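Local atomic coordinates of phosphoribosylaminoimidazole-succinocarboxamide synthase (PDB entry 3U55), a protein that catalyses the ATP-dependent ligation of L-aspartate to the carboxylate of 5-amino-1-(5-phosphoribosyl)imidazole-4-carboxylate (CAIR), a step of de novo purine biosynthesis. Residues A97-K102 with E118-N123; P113-E118 with I152-N157. All coordinates share one frame; numbering follows the deposited sequence.

Contact 1 (A97-K102 with E118-N123); sequences AGSLKK and ELYYKN. With SO4 (sulfate ion), chain B.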
ATOM      1  N   ALA A  97      12.562  -5.423  -8.878  1.00 15.85           N
ATOM      2  CA  ALA A  97      12.488  -6.875  -9.008  1.00 15.20           C
ATOM      3  C   ALA A  97      11.216  -7.341  -8.314  1.00 15.41           C
ATOM      4  O   ALA A  97      10.577  -6.566  -7.602  1.00 14.30           O
ATOM      5  CB  ALA A  97      13.717  -7.532  -8.373  1.00 14.97           C
ATOM      6  N   GLY A  98      10.848  -8.602  -8.535  1.00 18.11           N
ATOM      7  CA  GLY A  98       9.725  -9.224  -7.836  1.00 17.76           C
ATOM      8  C   GLY A  98       8.398  -8.508  -7.989  1.00 18.39           C
ATOM      9  O   GLY A  98       8.046  -8.062  -9.086  1.00 19.12           O
ATOM     10  N   SER A  99       7.672  -8.384  -6.875  1.00 18.62           N
ATOM     11  CA  SER A  99       6.305  -7.838  -6.876  1.00 18.31           C
ATOM     12  C   SER A  99       6.227  -6.361  -7.269  1.00 16.71           C
ATOM     13  O   SER A  99       5.173  -5.882  -7.678  1.00 16.47           O
ATOM     14  CB  SER A  99       5.618  -8.062  -5.516  1.00 19.13           C
ATOM     15  OG  SER A  99       6.036  -7.108  -4.552  1.00 22.00           O
ATOM     16  N   LEU A 100       7.340  -5.641  -7.149  1.00 15.02           N
ATOM     17  CA  LEU A 100       7.353  -4.219  -7.492  1.00 15.17           C
ATOM     18  C   LEU A 100       6.992  -3.980  -8.960  1.00 15.54           C
ATOM     19  O   LEU A 100       6.386  -2.959  -9.295  1.00 16.42           O
ATOM     20  CB  LEU A 100       8.698  -3.569  -7.145  1.00 12.45           C
ATOM     21  CG  LEU A 100       8.794  -2.042  -7.300  1.00 14.36           C
ATOM     22  CD1 LEU A 100       7.723  -1.306  -6.491  1.00 15.08           C
ATOM     23  CD2 LEU A 100      10.188  -1.552  -6.926  1.00 11.87           C
ATOM     24  N   LYS A 101       7.361  -4.926  -9.822  1.00 16.09           N
ATOM     25  CA  LYS A 101       7.045  -4.854 -11.255  1.00 18.40           C
ATOM     26  C   LYS A 101       5.542  -4.832 -11.540  1.00 20.18           C
ATOM     27  O   LYS A 101       5.121  -4.431 -12.622  1.00 21.48           O
ATOM     28  CB  LYS A 101       7.681  -6.030 -12.006  1.00 18.63           C
ATOM     29  CG  LYS A 101       9.212  -6.042 -12.007  1.00 21.42           C
ATOM     30  CD  LYS A 101       9.767  -7.213 -12.820  1.00 26.19           C
ATOM     31  CE  LYS A 101       9.319  -8.559 -12.254  1.00 27.25           C
ATOM     32  NZ  LYS A 101      10.020  -9.699 -12.902  1.00 30.73           N
ATOM     33  N   LYS A 102       4.744  -5.275 -10.569  1.00 20.22           N
ATOM     34  CA  LYS A 102       3.289  -5.275 -10.694  1.00 22.63           C
ATOM     35  C   LYS A 102       2.665  -4.044 -10.034  1.00 22.44           C
ATOM     36  O   LYS A 102       1.446  -3.866 -10.050  1.00 24.75           O
ATOM     37  CB  LYS A 102       2.703  -6.569 -10.109  1.00 22.49           C
ATOM     38  CG  LYS A 102       3.061  -7.827 -10.898  1.00 24.51           C
ATOM     39  CD  LYS A 102       2.848  -9.095 -10.077  1.00 31.20           C
ATOM     40  N   GLU A 118       8.375  -0.775   1.785  1.00 10.52           N
ATOM     41  CA  GLU A 118       7.003  -1.262   1.738  1.00 10.52           C
ATOM     42  C   GLU A 118       6.693  -2.002   3.021  1.00 10.12           C
ATOM     43  O   GLU A 118       7.534  -2.744   3.542  1.00 10.45           O
ATOM     44  CB  GLU A 118       6.783  -2.199   0.546  1.00 11.06           C
ATOM     45  CG  GLU A 118       6.946  -1.526  -0.817  1.00 10.75           C
ATOM     46  CD  GLU A 118       7.034  -2.518  -1.968  1.00 15.43           C
ATOM     47  OE1 GLU A 118       7.138  -3.741  -1.730  1.00 12.88           O
ATOM     48  OE2 GLU A 118       7.025  -2.069  -3.129  1.00 15.39           O
ATOM     49  N   LEU A 119       5.489  -1.782   3.538  1.00  8.92           N
ATOM     50  CA  LEU A 119       5.023  -2.505   4.722  1.00  8.75           C
ATOM     51  C   LEU A 119       3.981  -3.524   4.304  1.00 10.85           C
ATOM     52  O   LEU A 119       3.067  -3.202   3.541  1.00 11.22           O
ATOM     53  CB  LEU A 119       4.407  -1.535   5.736  1.00  8.73           C
ATOM     54  CG  LEU A 119       5.283  -0.352   6.171  1.00  8.98           C
ATOM     55  CD1 LEU A 119       4.484   0.652   7.001  1.00  9.77           C
ATOM     56  CD2 LEU A 119       6.486  -0.859   6.956  1.00  8.78           C
ATOM     57  N   TYR A 120       4.128  -4.748   4.805  1.00 11.31           N
ATOM     58  CA  TYR A 120       3.169  -5.818   4.558  1.00 11.61           C
ATOM     59  C   TYR A 120       2.628  -6.321   5.878  1.00  9.83           C
ATOM     60  O   TYR A 120       3.373  -6.526   6.833  1.00 11.49           O
ATOM     61  CB  TYR A 120       3.787  -6.968   3.758  1.00 12.34           C
ATOM     62  CG  TYR A 120       4.141  -6.562   2.353  1.00 12.39           C
ATOM     63  CD1 TYR A 120       3.228  -6.723   1.311  1.00 10.31           C
ATOM     64  CD2 TYR A 120       5.383  -5.987   2.068  1.00  9.54           C
ATOM     65  CE1 TYR A 120       3.533  -6.327   0.020  1.00 13.98           C
ATOM     66  CE2 TYR A 120       5.704  -5.591   0.778  1.00 15.53           C
ATOM     67  CZ  TYR A 120       4.776  -5.769  -0.241  1.00 15.44           C
ATOM     68  OH  TYR A 120       5.081  -5.373  -1.518  1.00 13.92           O
ATOM     69  N   TYR A 121       1.318  -6.476   5.926  1.00 10.00           N
ATOM     70  CA  TYR A 121       0.650  -6.993   7.112  1.00 11.65           C
ATOM     71  C   TYR A 121       0.735  -8.520   7.122  1.00 13.44           C
ATOM     72  O   TYR A 121       0.222  -9.174   6.219  1.00 15.29           O
ATOM     73  CB  TYR A 121      -0.801  -6.510   7.114  1.00 10.45           C
ATOM     74  CG  TYR A 121      -1.698  -7.133   8.161  1.00 12.52           C
ATOM     75  CD1 TYR A 121      -1.239  -7.378   9.456  1.00 10.91           C
ATOM     76  CD2 TYR A 121      -3.022  -7.447   7.859  1.00 15.11           C
ATOM     77  CE1 TYR A 121      -2.082  -7.950  10.426  1.00 18.86           C
ATOM     78  CE2 TYR A 121      -3.864  -8.010   8.816  1.00 19.18           C
ATOM     79  CZ  TYR A 121      -3.387  -8.262  10.088  1.00 17.84           C
ATOM     80  OH  TYR A 121      -4.240  -8.818  11.024  1.00 19.71           O
ATOM     81  N   LYS A 122       1.391  -9.084   8.137  1.00 15.44           N
ATOM     82  CA  LYS A 122       1.516 -10.542   8.248  1.00 17.95           C
ATOM     83  C   LYS A 122       0.182 -11.146   8.668  1.00 18.30           C
ATOM     84  O   LYS A 122      -0.248 -10.995   9.811  1.00 19.87           O
ATOM     85  CB  LYS A 122       2.619 -10.938   9.232  1.00 17.87           C
ATOM     86  CG  LYS A 122       4.030 -10.755   8.703  1.00 20.40           C
ATOM     87  CD  LYS A 122       5.085 -11.146   9.747  1.00 24.66           C
ATOM     88  CE  LYS A 122       5.132 -12.653   9.997  1.00 25.33           C
ATOM     89  NZ  LYS A 122       5.876 -13.367   8.925  1.00 30.13           N
ATOM     90  N   ASN A 123      -0.477 -11.803   7.718  1.00 19.39           N
ATOM     91  CA  ASN A 123      -1.806 -12.381   7.913  1.00 20.35           C
ATOM     92  C   ASN A 123      -2.045 -13.389   6.802  1.00 21.14           C
ATOM     93  O   ASN A 123      -2.257 -13.006   5.659  1.00 19.49           O
ATOM     94  CB  ASN A 123      -2.884 -11.283   7.891  1.00 18.92           C
ATOM     95  CG  ASN A 123      -4.287 -11.817   8.169  1.00 19.99           C
ATOM     96  OD1 ASN A 123      -4.785 -12.696   7.466  1.00 23.37           O
ATOM     97  ND2 ASN A 123      -4.933 -11.269   9.187  1.00 20.12           N
TER
HETATM   98  S   SO4 B 500       8.545  -9.765  -3.562  1.00 33.25           S
HETATM   99  O1  SO4 B 500       9.150  -8.859  -4.522  1.00 32.86           O
HETATM  100  O2  SO4 B 500       9.543 -10.684  -3.029  1.00 37.15           O
HETATM  101  O3  SO4 B 500       7.957  -8.959  -2.491  1.00 40.14           O
HETATM  102  O4  SO4 B 500       7.507 -10.549  -4.219  1.00 36.12           O
HETATM  103  O   HOH W   1       5.396  -4.018  -4.677  1.00 19.29           O
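A sulfate-binding 3-10 turn in the loop between strands 84-93 and 111-121 meets the second of these strands through Ser99, Leu100, Glu118 and Tyr120. From Ser99 the backbone N-H reaches sulfate O1 (N to O1 2.8 Å, N-H...O angle 164°), while its OG lies 3.6 Å from Tyr120 OH. Water 1 ties the two segments together: it is hydrogen-bonded to Ser99 OG at 3.2 Å and donates to Glu118 OE2 at 3.0 Å. The carboxylate gets there on a chain extended beyond CG (chi2 167°), and its OE2 also touches Leu100 CD1 at 3.5 Å. The other oxygen, OE1, accepts the Tyr120 hydroxyl (OH to OE1 2.6 Å) from above the carboxylate plane, 56° out of it, and forms a salt bridge with Arg93, which also binds the sulfate. With an alanine here, the Tyr120 hydroxyl would probably lose its acceptor, Arg93 this countercharge, and water 1 its link to the strand. Backbone bonds from Glu118 to Val91 and from Tyr120 to Glu89 hold this strand against 84-93; strand 130-131 flanks it through Leu119, and His135 of the second subunit packs on Leu100 and Glu118.

Contact 2 (P113-E118 with I152-N157); sequences PEPIVE and IALKVN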
ATOM      1  N   PRO A 113      15.774   5.769  -7.901  1.00 19.46           N
ATOM      2  CA  PRO A 113      16.451   7.028  -7.562  1.00 20.37           C
ATOM      3  C   PRO A 113      16.724   7.148  -6.057  1.00 21.46           C
ATOM      4  O   PRO A 113      17.645   7.855  -5.647  1.00 21.80           O
ATOM      5  CB  PRO A 113      15.469   8.104  -8.036  1.00 21.33           C
ATOM      6  CG  PRO A 113      14.120   7.427  -8.062  1.00 23.53           C
ATOM      7  CD  PRO A 113      14.385   5.980  -8.366  1.00 19.96           C
ATOM      8  N   GLU A 114      15.915   6.449  -5.259  1.00 18.78           N
ATOM      9  CA  GLU A 114      16.129   6.293  -3.826  1.00 18.08           C
ATOM     10  C   GLU A 114      15.399   5.027  -3.365  1.00 16.61           C
ATOM     11  O   GLU A 114      14.501   4.545  -4.063  1.00 17.25           O
ATOM     12  CB  GLU A 114      15.657   7.530  -3.044  1.00 19.49           C
ATOM     13  CG  GLU A 114      14.143   7.775  -3.024  1.00 23.61           C
ATOM     14  CD  GLU A 114      13.611   8.442  -4.283  1.00 30.88           C
ATOM     15  OE1 GLU A 114      12.504   8.058  -4.724  1.00 31.56           O
ATOM     16  OE2 GLU A 114      14.287   9.348  -4.830  1.00 31.97           O
ATOM     17  N   PRO A 115      15.780   4.478  -2.199  1.00 15.83           N
ATOM     18  CA  PRO A 115      15.149   3.227  -1.772  1.00 14.43           C
ATOM     19  C   PRO A 115      13.633   3.350  -1.566  1.00 14.46           C
ATOM     20  O   PRO A 115      13.142   4.399  -1.135  1.00 14.83           O
ATOM     21  CB  PRO A 115      15.840   2.921  -0.439  1.00 15.63           C
ATOM     22  CG  PRO A 115      17.132   3.664  -0.494  1.00 16.79           C
ATOM     23  CD  PRO A 115      16.821   4.921  -1.253  1.00 13.40           C
ATOM     24  N   ILE A 116      12.905   2.283  -1.896  1.00 13.64           N
ATOM     25  CA  ILE A 116      11.476   2.175  -1.578  1.00 10.88           C
ATOM     26  C   ILE A 116      11.330   1.308  -0.321  1.00 10.05           C
ATOM     27  O   ILE A 116      11.997   0.286  -0.193  1.00  9.58           O
ATOM     28  CB  ILE A 116      10.683   1.536  -2.758  1.00 12.54           C
ATOM     29  CG1 ILE A 116      10.575   2.521  -3.926  1.00 13.13           C
ATOM     30  CG2 ILE A 116       9.283   1.071  -2.308  1.00 11.73           C
ATOM     31  CD1 ILE A 116      10.000   1.916  -5.207  1.00 15.33           C
ATOM     32  N   VAL A 117      10.473   1.721   0.606  1.00  8.78           N
ATOM     33  CA  VAL A 117      10.149   0.873   1.767  1.00  9.57           C
ATOM     34  C   VAL A 117       8.672   0.520   1.685  1.00  9.63           C
ATOM     35  O   VAL A 117       7.826   1.402   1.501  1.00  9.38           O
ATOM     36  CB  VAL A 117      10.470   1.566   3.125  1.00  9.55           C
ATOM     37  CG1 VAL A 117      10.137   0.643   4.316  1.00 10.03           C
ATOM     38  CG2 VAL A 117      11.935   1.990   3.184  1.00 10.27           C
ATOM     39  N   GLU A 118       8.375  -0.775   1.785  1.00 10.52           N
ATOM     40  CA  GLU A 118       7.003  -1.262   1.738  1.00 10.52           C
ATOM     41  C   GLU A 118       6.693  -2.002   3.021  1.00 10.12           C
ATOM     42  O   GLU A 118       7.534  -2.744   3.542  1.00 10.45           O
ATOM     43  CB  GLU A 118       6.783  -2.199   0.546  1.00 11.06           C
ATOM     44  CG  GLU A 118       6.946  -1.526  -0.817  1.00 10.75           C
ATOM     45  CD  GLU A 118       7.034  -2.518  -1.968  1.00 15.43           C
ATOM     46  OE1 GLU A 118       7.138  -3.741  -1.730  1.00 12.88           O
ATOM     47  OE2 GLU A 118       7.025  -2.069  -3.129  1.00 15.39           O
ATOM     48  N   ILE A 152      15.254   2.484  10.884  1.00 11.79           N
ATOM     49  CA  ILE A 152      16.123   1.331  11.097  1.00 11.74           C
ATOM     50  C   ILE A 152      16.343   0.580   9.772  1.00 11.90           C
ATOM     51  O   ILE A 152      17.480   0.313   9.389  1.00 10.74           O
ATOM     52  CB  ILE A 152      15.563   0.355  12.172  1.00 12.53           C
ATOM     53  CG1 ILE A 152      15.517   1.023  13.555  1.00 13.90           C
ATOM     54  CG2 ILE A 152      16.422  -0.904  12.247  1.00 13.24           C
ATOM     55  CD1 ILE A 152      14.609   0.279  14.574  1.00 12.50           C
ATOM     56  N   ALA A 153      15.251   0.268   9.073  1.00 11.37           N
ATOM     57  CA  ALA A 153      15.327  -0.467   7.810  1.00 10.31           C
ATOM     58  C   ALA A 153      16.203   0.240   6.777  1.00 11.10           C
ATOM     59  O   ALA A 153      16.992  -0.406   6.082  1.00  9.97           O
ATOM     60  CB  ALA A 153      13.923  -0.705   7.244  1.00  8.86           C
ATOM     61  N   LEU A 154      16.061   1.561   6.678  1.00 11.01           N
ATOM     62  CA  LEU A 154      16.872   2.342   5.741  1.00 12.82           C
ATOM     63  C   LEU A 154      18.349   2.389   6.125  1.00 12.65           C
ATOM     64  O   LEU A 154      19.213   2.377   5.248  1.00 11.37           O
ATOM     65  CB  LEU A 154      16.302   3.756   5.565  1.00 11.56           C
ATOM     66  CG  LEU A 154      15.019   3.841   4.734  1.00 13.23           C
ATOM     67  CD1 LEU A 154      14.430   5.244   4.799  1.00 13.10           C
ATOM     68  CD2 LEU A 154      15.257   3.420   3.280  1.00 15.72           C
ATOM     69  N   LYS A 155      18.643   2.451   7.426  1.00 11.51           N
ATOM     70  CA  LYS A 155      20.034   2.375   7.889  1.00 11.57           C
ATOM     71  C   LYS A 155      20.637   0.993   7.601  1.00 11.45           C
ATOM     72  O   LYS A 155      21.744   0.892   7.058  1.00 11.25           O
ATOM     73  CB  LYS A 155      20.149   2.736   9.377  1.00 11.59           C
ATOM     74  CG  LYS A 155      21.565   2.598   9.925  1.00 14.58           C
ATOM     75  CD  LYS A 155      21.712   3.142  11.334  1.00 16.46           C
ATOM     76  CE  LYS A 155      23.097   2.776  11.873  1.00 18.61           C
ATOM     77  NZ  LYS A 155      23.305   3.266  13.267  1.00 19.24           N
ATOM     78  N   VAL A 156      19.901  -0.061   7.958  1.00 11.13           N
ATOM     79  CA  VAL A 156      20.275  -1.443   7.624  1.00  9.57           C
ATOM     80  C   VAL A 156      20.588  -1.563   6.138  1.00 11.46           C
ATOM     81  O   VAL A 156      21.609  -2.149   5.750  1.00 11.47           O
ATOM     82  CB  VAL A 156      19.156  -2.446   8.011  1.00  9.64           C
ATOM     83  CG1 VAL A 156      19.426  -3.841   7.420  1.00 11.36           C
ATOM     84  CG2 VAL A 156      19.008  -2.514   9.547  1.00  9.94           C
ATOM     85  N   ASN A 157      19.711  -0.999   5.310  1.00 10.30           N
ATOM     86  CA  ASN A 157      19.932  -0.996   3.867  1.00 11.16           C
ATOM     87  C   ASN A 157      21.296  -0.418   3.506  1.00 11.83           C
ATOM     88  O   ASN A 157      22.047  -1.059   2.783  1.00 12.90           O
ATOM     89  CB  ASN A 157      18.815  -0.255   3.146  1.00 10.40           C
ATOM     90  CG  ASN A 157      18.938  -0.335   1.624  1.00  9.92           C
ATOM     91  OD1 ASN A 157      19.250  -1.387   1.057  1.00 11.13           O
ATOM     92  ND2 ASN A 157      18.687   0.788   0.960  1.00 10.21           N
TER
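With CG of Leu154 anti to its own carbonyl carbon (chi1 -74°), the end of the side chain comes nearer to strand 115-118 than its CB direction alone would bring it, and CD2 does the touching. Val117 holds CG1 anti to the backbone N (chi1 -179°), leaving CG2 beside that N, where it meets Leu154 CD2 at 3.6 Å as the two side chains pass at a slant. The same methyl, Leu154 CD2, also lies 3.8 Å from Pro115 CB, so one leucine branch serves two residues, two positions apart on the strand, that point to the same side. This is helix-on-sheet packing: helix 143-165 lies against one face of the antiparallel sheet, the short axes of 115-118 and 152-157 coming within 9.9 Å, their N-to-C directions 138° apart. Intervening Ile116 points away from the helix and packs on His135 of the second subunit. One turn of helix beyond Leu154, Asn157 brings ND2 to the CB-CG edge of the proline ring, 3.6 Å from Pro115 CG, a van der Waals contact. Its carbonyl OD1 accepts a hydrogen bond from Asn94 ND2, which ties the buried amide to the chain just after strand 84-93. Ala153 rests on Val90 and Val92 of that strand.

Contacts 1 and 2 use opposite faces of strand 111-121, their centres 14 Å apart. Residues alternate along it: Ile116, Glu118 and Tyr120 lie on the side of the 97-102 turn, Pro115 and Val117 on that of helix 143-165. Glu118 belongs to both segments, but its side chain serves contact 1 alone. The two contacts also meet directly, Leu100 CD2 packing on Ile116 CD1 at 3.9 Å. Both border the second subunit. The sulfate bound by Ser99, Arg93 and Arg198 lies at contact 1; it probably comes from the crystallisation liquor, and its setting is consistent with an anion-binding pocket.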